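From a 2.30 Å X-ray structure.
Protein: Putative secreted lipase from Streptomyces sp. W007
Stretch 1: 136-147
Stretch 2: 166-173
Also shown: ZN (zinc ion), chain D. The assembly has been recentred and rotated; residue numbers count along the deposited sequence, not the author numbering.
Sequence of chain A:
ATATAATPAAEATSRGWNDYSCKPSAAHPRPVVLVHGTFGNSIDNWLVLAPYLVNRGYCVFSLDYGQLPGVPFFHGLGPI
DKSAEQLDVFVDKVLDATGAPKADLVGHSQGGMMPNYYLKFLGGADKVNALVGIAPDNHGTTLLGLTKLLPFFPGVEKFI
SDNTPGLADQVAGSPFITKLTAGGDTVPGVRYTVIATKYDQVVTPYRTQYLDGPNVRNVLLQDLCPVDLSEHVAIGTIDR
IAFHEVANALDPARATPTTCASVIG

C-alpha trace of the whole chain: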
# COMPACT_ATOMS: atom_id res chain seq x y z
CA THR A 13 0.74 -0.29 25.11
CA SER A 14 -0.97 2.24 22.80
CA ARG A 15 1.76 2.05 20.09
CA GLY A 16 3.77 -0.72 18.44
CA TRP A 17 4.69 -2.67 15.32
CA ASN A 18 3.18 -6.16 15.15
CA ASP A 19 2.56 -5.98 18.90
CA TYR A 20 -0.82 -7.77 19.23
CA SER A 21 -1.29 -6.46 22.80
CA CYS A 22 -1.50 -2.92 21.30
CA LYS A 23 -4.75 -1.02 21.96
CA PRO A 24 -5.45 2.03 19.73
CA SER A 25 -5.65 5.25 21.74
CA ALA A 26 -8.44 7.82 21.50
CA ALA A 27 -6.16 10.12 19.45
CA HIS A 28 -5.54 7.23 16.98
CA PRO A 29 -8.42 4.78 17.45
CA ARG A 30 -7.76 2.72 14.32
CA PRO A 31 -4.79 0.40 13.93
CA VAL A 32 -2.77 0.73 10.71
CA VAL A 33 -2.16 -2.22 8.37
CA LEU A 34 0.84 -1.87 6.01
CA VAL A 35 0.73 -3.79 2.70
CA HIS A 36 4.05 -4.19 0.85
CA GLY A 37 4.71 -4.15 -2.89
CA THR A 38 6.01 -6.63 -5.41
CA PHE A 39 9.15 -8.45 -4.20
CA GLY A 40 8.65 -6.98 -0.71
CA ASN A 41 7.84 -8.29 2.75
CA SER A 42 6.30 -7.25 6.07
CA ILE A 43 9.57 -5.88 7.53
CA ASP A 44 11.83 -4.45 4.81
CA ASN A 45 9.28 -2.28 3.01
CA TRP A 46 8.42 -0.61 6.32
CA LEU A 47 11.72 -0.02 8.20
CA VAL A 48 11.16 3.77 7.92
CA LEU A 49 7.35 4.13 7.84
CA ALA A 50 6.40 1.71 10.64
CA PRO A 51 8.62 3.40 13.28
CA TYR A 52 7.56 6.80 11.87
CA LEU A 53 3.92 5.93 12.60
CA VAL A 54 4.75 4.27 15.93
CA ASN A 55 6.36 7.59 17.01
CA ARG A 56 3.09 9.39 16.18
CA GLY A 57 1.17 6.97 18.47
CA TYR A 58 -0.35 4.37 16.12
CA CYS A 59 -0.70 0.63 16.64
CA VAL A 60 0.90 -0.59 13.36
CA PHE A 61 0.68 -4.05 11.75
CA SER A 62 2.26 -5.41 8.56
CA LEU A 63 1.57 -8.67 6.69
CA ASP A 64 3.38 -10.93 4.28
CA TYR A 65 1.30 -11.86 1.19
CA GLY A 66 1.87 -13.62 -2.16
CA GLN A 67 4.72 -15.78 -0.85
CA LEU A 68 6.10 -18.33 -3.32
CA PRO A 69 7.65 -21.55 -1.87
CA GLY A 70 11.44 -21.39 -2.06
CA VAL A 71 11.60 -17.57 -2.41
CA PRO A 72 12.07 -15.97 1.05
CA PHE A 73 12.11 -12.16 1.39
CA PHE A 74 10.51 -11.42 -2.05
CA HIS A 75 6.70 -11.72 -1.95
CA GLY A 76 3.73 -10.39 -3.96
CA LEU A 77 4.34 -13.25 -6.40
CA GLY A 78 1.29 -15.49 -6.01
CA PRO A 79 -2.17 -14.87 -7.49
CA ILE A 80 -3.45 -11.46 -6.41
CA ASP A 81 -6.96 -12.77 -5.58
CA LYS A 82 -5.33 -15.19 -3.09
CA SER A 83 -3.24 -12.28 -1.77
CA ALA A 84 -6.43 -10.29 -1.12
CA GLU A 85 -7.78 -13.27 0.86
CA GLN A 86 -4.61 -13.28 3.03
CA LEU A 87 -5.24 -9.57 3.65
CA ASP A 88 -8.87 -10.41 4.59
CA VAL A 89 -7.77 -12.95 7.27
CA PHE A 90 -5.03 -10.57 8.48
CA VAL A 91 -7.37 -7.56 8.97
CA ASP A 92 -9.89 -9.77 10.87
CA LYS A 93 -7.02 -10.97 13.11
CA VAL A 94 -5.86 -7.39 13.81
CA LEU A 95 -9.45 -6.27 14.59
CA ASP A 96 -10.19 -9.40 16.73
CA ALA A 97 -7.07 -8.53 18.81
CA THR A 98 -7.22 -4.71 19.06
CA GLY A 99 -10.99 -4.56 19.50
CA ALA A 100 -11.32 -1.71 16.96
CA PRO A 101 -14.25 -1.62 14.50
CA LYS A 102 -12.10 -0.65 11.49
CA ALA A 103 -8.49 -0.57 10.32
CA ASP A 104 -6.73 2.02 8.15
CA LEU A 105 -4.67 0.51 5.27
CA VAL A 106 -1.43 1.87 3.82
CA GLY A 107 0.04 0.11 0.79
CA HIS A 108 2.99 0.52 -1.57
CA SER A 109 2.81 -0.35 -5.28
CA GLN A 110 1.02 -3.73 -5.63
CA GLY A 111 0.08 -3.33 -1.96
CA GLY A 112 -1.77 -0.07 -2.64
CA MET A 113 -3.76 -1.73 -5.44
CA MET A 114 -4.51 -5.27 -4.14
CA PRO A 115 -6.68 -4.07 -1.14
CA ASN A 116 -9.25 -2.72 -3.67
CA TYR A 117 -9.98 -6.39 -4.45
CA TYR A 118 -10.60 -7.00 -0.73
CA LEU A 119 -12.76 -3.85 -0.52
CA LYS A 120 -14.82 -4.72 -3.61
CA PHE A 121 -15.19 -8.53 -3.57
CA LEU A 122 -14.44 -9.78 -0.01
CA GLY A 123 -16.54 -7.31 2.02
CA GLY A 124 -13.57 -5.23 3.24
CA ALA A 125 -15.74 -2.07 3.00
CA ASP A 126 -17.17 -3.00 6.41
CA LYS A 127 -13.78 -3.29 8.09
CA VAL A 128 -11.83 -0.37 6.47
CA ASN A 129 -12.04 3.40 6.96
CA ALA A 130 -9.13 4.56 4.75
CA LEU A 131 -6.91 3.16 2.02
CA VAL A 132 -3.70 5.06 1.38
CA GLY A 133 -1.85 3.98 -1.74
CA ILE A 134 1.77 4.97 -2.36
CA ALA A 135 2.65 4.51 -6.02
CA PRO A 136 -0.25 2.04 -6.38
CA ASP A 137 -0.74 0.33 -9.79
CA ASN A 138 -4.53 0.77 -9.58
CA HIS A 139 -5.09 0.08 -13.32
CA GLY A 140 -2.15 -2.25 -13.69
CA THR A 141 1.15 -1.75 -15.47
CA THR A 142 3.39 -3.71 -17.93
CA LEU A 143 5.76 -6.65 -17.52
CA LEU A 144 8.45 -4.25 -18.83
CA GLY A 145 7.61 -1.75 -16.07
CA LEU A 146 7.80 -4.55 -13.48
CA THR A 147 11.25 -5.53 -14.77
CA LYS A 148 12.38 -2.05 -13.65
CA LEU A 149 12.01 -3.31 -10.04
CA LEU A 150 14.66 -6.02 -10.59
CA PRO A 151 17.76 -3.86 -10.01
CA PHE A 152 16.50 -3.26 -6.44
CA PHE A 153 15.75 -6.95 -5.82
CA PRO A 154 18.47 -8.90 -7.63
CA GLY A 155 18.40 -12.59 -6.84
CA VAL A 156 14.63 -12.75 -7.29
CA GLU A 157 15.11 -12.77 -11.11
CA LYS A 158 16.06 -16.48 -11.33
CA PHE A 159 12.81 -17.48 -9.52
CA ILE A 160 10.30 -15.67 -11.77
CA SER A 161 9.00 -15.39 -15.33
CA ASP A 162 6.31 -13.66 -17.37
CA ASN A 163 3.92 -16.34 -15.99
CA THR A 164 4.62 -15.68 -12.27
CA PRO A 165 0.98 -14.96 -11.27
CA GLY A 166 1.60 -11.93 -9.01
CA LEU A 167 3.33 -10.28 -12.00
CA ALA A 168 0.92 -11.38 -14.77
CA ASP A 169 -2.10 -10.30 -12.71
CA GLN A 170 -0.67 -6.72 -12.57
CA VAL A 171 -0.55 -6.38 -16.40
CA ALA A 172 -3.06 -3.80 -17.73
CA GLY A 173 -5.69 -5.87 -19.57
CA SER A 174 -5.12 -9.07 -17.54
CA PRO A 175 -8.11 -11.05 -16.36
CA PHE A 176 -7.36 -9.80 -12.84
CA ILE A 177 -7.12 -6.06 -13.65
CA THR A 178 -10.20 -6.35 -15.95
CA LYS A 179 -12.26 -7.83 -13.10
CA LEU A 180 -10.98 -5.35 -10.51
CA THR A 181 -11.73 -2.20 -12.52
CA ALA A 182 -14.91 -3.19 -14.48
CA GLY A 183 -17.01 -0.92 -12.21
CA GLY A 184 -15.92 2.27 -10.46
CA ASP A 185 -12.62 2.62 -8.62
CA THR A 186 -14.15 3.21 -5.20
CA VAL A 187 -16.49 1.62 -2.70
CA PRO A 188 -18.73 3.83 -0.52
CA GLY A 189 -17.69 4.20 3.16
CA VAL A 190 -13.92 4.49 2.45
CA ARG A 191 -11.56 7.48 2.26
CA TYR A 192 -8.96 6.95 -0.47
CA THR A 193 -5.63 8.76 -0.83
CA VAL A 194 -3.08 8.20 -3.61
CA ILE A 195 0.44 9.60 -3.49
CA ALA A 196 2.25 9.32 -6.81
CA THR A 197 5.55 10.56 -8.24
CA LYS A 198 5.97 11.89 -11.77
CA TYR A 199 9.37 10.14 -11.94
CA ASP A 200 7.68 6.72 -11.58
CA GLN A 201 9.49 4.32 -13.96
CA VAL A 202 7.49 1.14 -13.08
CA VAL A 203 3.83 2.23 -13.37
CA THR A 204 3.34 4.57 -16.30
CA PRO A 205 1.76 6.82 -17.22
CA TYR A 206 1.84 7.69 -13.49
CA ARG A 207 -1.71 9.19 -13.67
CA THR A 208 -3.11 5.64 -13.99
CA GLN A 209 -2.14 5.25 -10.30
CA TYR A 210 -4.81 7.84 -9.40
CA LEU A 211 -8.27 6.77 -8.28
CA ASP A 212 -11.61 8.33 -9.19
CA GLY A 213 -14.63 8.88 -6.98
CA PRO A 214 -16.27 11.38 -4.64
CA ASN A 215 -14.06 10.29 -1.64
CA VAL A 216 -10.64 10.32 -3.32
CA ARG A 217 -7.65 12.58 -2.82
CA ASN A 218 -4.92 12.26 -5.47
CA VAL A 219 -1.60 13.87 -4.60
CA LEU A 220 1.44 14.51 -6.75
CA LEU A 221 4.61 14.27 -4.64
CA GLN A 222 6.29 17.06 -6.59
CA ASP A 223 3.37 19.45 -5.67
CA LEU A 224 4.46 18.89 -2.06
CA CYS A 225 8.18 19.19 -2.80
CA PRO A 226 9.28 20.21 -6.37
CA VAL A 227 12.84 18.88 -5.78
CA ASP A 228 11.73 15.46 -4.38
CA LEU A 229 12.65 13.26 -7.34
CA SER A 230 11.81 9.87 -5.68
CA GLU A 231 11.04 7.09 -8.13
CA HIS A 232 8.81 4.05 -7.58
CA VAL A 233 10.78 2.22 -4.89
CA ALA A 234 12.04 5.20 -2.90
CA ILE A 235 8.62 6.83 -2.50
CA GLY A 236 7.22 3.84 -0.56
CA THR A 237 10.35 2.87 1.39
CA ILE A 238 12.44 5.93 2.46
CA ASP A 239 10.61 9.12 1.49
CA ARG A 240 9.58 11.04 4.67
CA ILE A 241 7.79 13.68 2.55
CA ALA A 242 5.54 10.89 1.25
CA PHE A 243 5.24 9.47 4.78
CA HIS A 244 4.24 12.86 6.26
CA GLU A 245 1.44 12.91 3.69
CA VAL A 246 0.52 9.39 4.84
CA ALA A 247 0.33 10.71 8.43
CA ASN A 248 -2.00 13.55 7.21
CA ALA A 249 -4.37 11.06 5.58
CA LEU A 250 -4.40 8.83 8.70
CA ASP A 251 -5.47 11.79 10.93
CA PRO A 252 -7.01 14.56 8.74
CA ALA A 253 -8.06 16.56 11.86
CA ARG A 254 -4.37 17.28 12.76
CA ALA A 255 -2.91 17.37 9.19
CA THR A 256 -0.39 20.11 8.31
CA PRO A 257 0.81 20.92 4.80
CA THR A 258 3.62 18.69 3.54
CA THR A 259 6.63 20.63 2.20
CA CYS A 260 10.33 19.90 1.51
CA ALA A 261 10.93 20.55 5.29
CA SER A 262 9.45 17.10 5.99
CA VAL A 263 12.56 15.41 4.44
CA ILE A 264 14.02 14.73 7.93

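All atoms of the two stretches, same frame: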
# COMPACT_ATOMS: atom_id res chain seq x y z
N PRO A 136 0.52 3.26 -6.13
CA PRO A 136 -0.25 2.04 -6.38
C PRO A 136 -0.55 1.81 -7.87
O PRO A 136 -0.91 2.77 -8.57
CB PRO A 136 -1.55 2.31 -5.64
CG PRO A 136 -1.73 3.80 -5.76
CD PRO A 136 -0.35 4.38 -5.74
N ASP A 137 -0.38 0.59 -8.38
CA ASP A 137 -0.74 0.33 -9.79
C ASP A 137 -2.22 -0.01 -9.95
O ASP A 137 -2.58 -1.13 -10.34
CB ASP A 137 0.18 -0.70 -10.46
CG ASP A 137 0.19 -2.08 -9.77
OD1 ASP A 137 -0.09 -2.22 -8.55
OD2 ASP A 137 0.53 -3.02 -10.48
N ASN A 138 -3.07 1.00 -9.73
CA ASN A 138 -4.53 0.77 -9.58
C ASN A 138 -5.25 0.33 -10.87
O ASN A 138 -6.33 -0.28 -10.79
CB ASN A 138 -5.22 1.99 -8.95
CG ASN A 138 -5.12 1.99 -7.42
OD1 ASN A 138 -5.43 0.98 -6.79
ND2 ASN A 138 -4.73 3.12 -6.82
N HIS A 139 -4.65 0.63 -12.02
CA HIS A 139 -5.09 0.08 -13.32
C HIS A 139 -3.98 -0.70 -14.01
O HIS A 139 -3.91 -0.76 -15.24
CB HIS A 139 -5.64 1.21 -14.20
CG HIS A 139 -6.60 2.06 -13.46
ND1 HIS A 139 -6.19 3.14 -12.70
CD2 HIS A 139 -7.92 1.93 -13.23
CE1 HIS A 139 -7.23 3.67 -12.10
NE2 HIS A 139 -8.29 2.96 -12.40
N GLY A 140 -3.15 -1.34 -13.20
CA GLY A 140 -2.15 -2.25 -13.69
C GLY A 140 -0.98 -1.51 -14.26
O GLY A 140 -0.89 -0.30 -14.10
N THR A 141 -0.11 -2.26 -14.92
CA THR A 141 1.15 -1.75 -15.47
C THR A 141 1.57 -2.70 -16.61
O THR A 141 0.72 -3.39 -17.17
CB THR A 141 2.22 -1.64 -14.37
OG1 THR A 141 3.44 -1.13 -14.92
CG2 THR A 141 2.53 -3.00 -13.69
N THR A 142 2.85 -2.74 -16.96
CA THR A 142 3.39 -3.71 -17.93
C THR A 142 4.46 -4.60 -17.30
O THR A 142 5.09 -4.24 -16.28
CB THR A 142 3.98 -3.01 -19.17
OG1 THR A 142 5.14 -2.26 -18.80
CG2 THR A 142 2.96 -2.05 -19.81
N LEU A 143 4.68 -5.76 -17.93
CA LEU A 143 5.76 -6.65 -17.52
C LEU A 143 7.11 -5.94 -17.61
O LEU A 143 7.97 -6.14 -16.75
CB LEU A 143 5.77 -7.95 -18.32
CG LEU A 143 4.64 -8.94 -18.02
CD1 LEU A 143 4.65 -10.07 -19.04
CD2 LEU A 143 4.73 -9.50 -16.60
N LEU A 144 7.25 -5.08 -18.62
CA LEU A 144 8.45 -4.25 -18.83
C LEU A 144 8.69 -3.28 -17.66
O LEU A 144 9.80 -3.18 -17.14
CB LEU A 144 8.33 -3.45 -20.14
CG LEU A 144 9.48 -2.52 -20.56
CD1 LEU A 144 10.76 -3.33 -20.81
CD2 LEU A 144 9.09 -1.72 -21.80
N GLY A 145 7.62 -2.58 -17.28
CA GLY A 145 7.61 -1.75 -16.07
C GLY A 145 8.01 -2.53 -14.81
O GLY A 145 8.85 -2.07 -14.04
N LEU A 146 7.45 -3.71 -14.64
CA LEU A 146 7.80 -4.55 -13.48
C LEU A 146 9.25 -5.00 -13.48
O LEU A 146 9.86 -5.12 -12.41
CB LEU A 146 6.86 -5.74 -13.35
CG LEU A 146 5.40 -5.36 -13.04
CD1 LEU A 146 4.48 -6.55 -13.31
CD2 LEU A 146 5.24 -4.86 -11.61
N THR A 147 9.82 -5.22 -14.67
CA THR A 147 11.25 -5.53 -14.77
C THR A 147 12.14 -4.39 -14.25
O THR A 147 13.27 -4.63 -13.87
CB THR A 147 11.70 -5.90 -16.22
OG1 THR A 147 11.58 -4.75 -17.08
CG2 THR A 147 10.88 -7.07 -16.79
N GLY A 166 1.51 -13.27 -9.57
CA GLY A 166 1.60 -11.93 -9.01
C GLY A 166 2.09 -10.85 -9.97
O GLY A 166 1.73 -9.69 -9.81
N LEU A 167 2.91 -11.21 -10.96
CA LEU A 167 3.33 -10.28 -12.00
C LEU A 167 2.33 -10.20 -13.16
O LEU A 167 2.01 -9.08 -13.62
CB LEU A 167 4.71 -10.64 -12.53
CG LEU A 167 5.81 -10.87 -11.48
CD1 LEU A 167 7.12 -11.12 -12.20
CD2 LEU A 167 5.95 -9.71 -10.51
N ALA A 168 1.84 -11.35 -13.62
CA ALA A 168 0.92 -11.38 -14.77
C ALA A 168 -0.42 -10.72 -14.45
O ALA A 168 -1.01 -10.07 -15.30
CB ALA A 168 0.72 -12.81 -15.29
N ASP A 169 -0.88 -10.92 -13.21
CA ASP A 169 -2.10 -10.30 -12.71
C ASP A 169 -2.03 -8.76 -12.66
O ASP A 169 -3.06 -8.11 -12.68
CB ASP A 169 -2.44 -10.83 -11.30
CG ASP A 169 -3.07 -12.23 -11.31
OD1 ASP A 169 -3.36 -12.78 -12.39
OD2 ASP A 169 -3.29 -12.79 -10.21
N GLN A 170 -0.83 -8.18 -12.56
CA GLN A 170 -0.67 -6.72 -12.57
C GLN A 170 -0.68 -6.11 -13.98
O GLN A 170 -0.69 -4.88 -14.09
CB GLN A 170 0.60 -6.30 -11.82
CG GLN A 170 0.57 -6.65 -10.34
CD GLN A 170 1.84 -6.22 -9.61
OE1 GLN A 170 2.69 -7.03 -9.25
NE2 GLN A 170 1.96 -4.95 -9.41
N VAL A 171 -0.67 -6.92 -15.04
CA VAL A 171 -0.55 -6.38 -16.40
C VAL A 171 -1.87 -5.73 -16.80
O VAL A 171 -2.93 -6.33 -16.63
CB VAL A 171 -0.08 -7.46 -17.42
CG1 VAL A 171 -0.12 -6.95 -18.87
CG2 VAL A 171 1.34 -7.88 -17.08
N ALA A 172 -1.82 -4.48 -17.27
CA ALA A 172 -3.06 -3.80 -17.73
C ALA A 172 -3.68 -4.65 -18.82
O ALA A 172 -2.98 -5.05 -19.76
CB ALA A 172 -2.77 -2.40 -18.26
N GLY A 173 -4.96 -4.99 -18.65
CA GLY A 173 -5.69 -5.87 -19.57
C GLY A 173 -5.75 -7.33 -19.14
O GLY A 173 -6.42 -8.13 -19.79
ZN ZN D . -10.46 3.48 -12.69

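The two stretches are joined at the backbone by a single beta bridge between Thr 141 and Val 171, whose CA atoms lie 5.0 Å apart. Two hydrogen bonds define it, and both use the backbone of Thr 141. Thr 141 N donates to Gln 170 O at 2.8 Å with an N-H...O angle of 144°, and Ala 172 N donates to Thr 141 O at 2.8 Å with a nearly linear 169°. The amide and carbonyl of Thr 141 are thus both satisfied by the residues flanking Val 171. Thr 141 O also receives a CA-H...O contact from Val 171 CA at 3.3 Å, with an angle of 142° at the hydrogen.

Local hydrogen bonds accompany the bridge in each stretch. In the second stretch, a type I turn runs from Ala 168 to Val 171; Val 171 N donates to Ala 168 O at 3.2 Å, and Gln 170 N to Leu 167 O, also at 3.2 Å. These bonds occupy the amides of Gln 170 and Val 171 while Gln 170 O remains available to Thr 141. In the first stretch, Gly 140 N donates to Asp 137 O at 2.9 Å. Gly 140 has a phi of 77°, which favours glycine, and its CA lies 3.0 Å from Gln 170 O. A CB built on Gly 140 at ideal geometry would fall 2.7 Å from Gln 170 O and 3.0 Å from Ala 172 N, so the close approach of the backbones depends on a bare CA.

Beyond the bridge the chain enters a helix. Thr 142 occupies its N-cap position, with OG1 accepting from Gly 145 N at 2.9 Å and 167°; Thr 142 O accepts from Leu 146 N, also at 2.9 Å. This helix supplies the apolar part of the interface. Leu 143 CG packs 3.6 Å from Val 171 CG2, and Leu 143 CD2 reaches to 4.2 Å from Leu 167 CB. Leu 146, whose CA-to-CB bond points toward the second stretch, places CD1 4.2 Å from the same Leu 167 CB. These contacts bury hydrocarbon without demanding polar partners.

A close polar approach involves the buried Asp 137 and Gln 170: Asp 137 OD2 and Gln 170 NE2 are 2.6 Å apart as modelled, but the amide of Gln 170 is probably turned over, leaving its bonding unassigned.

His 139 directs its CA-to-CB bond away from the second stretch. His 139 NE2 binds the zinc ion at 2.3 Å, and ND1 is hydrogen-bonded elsewhere in the structure, so both ring nitrogens are satisfied outside this interface.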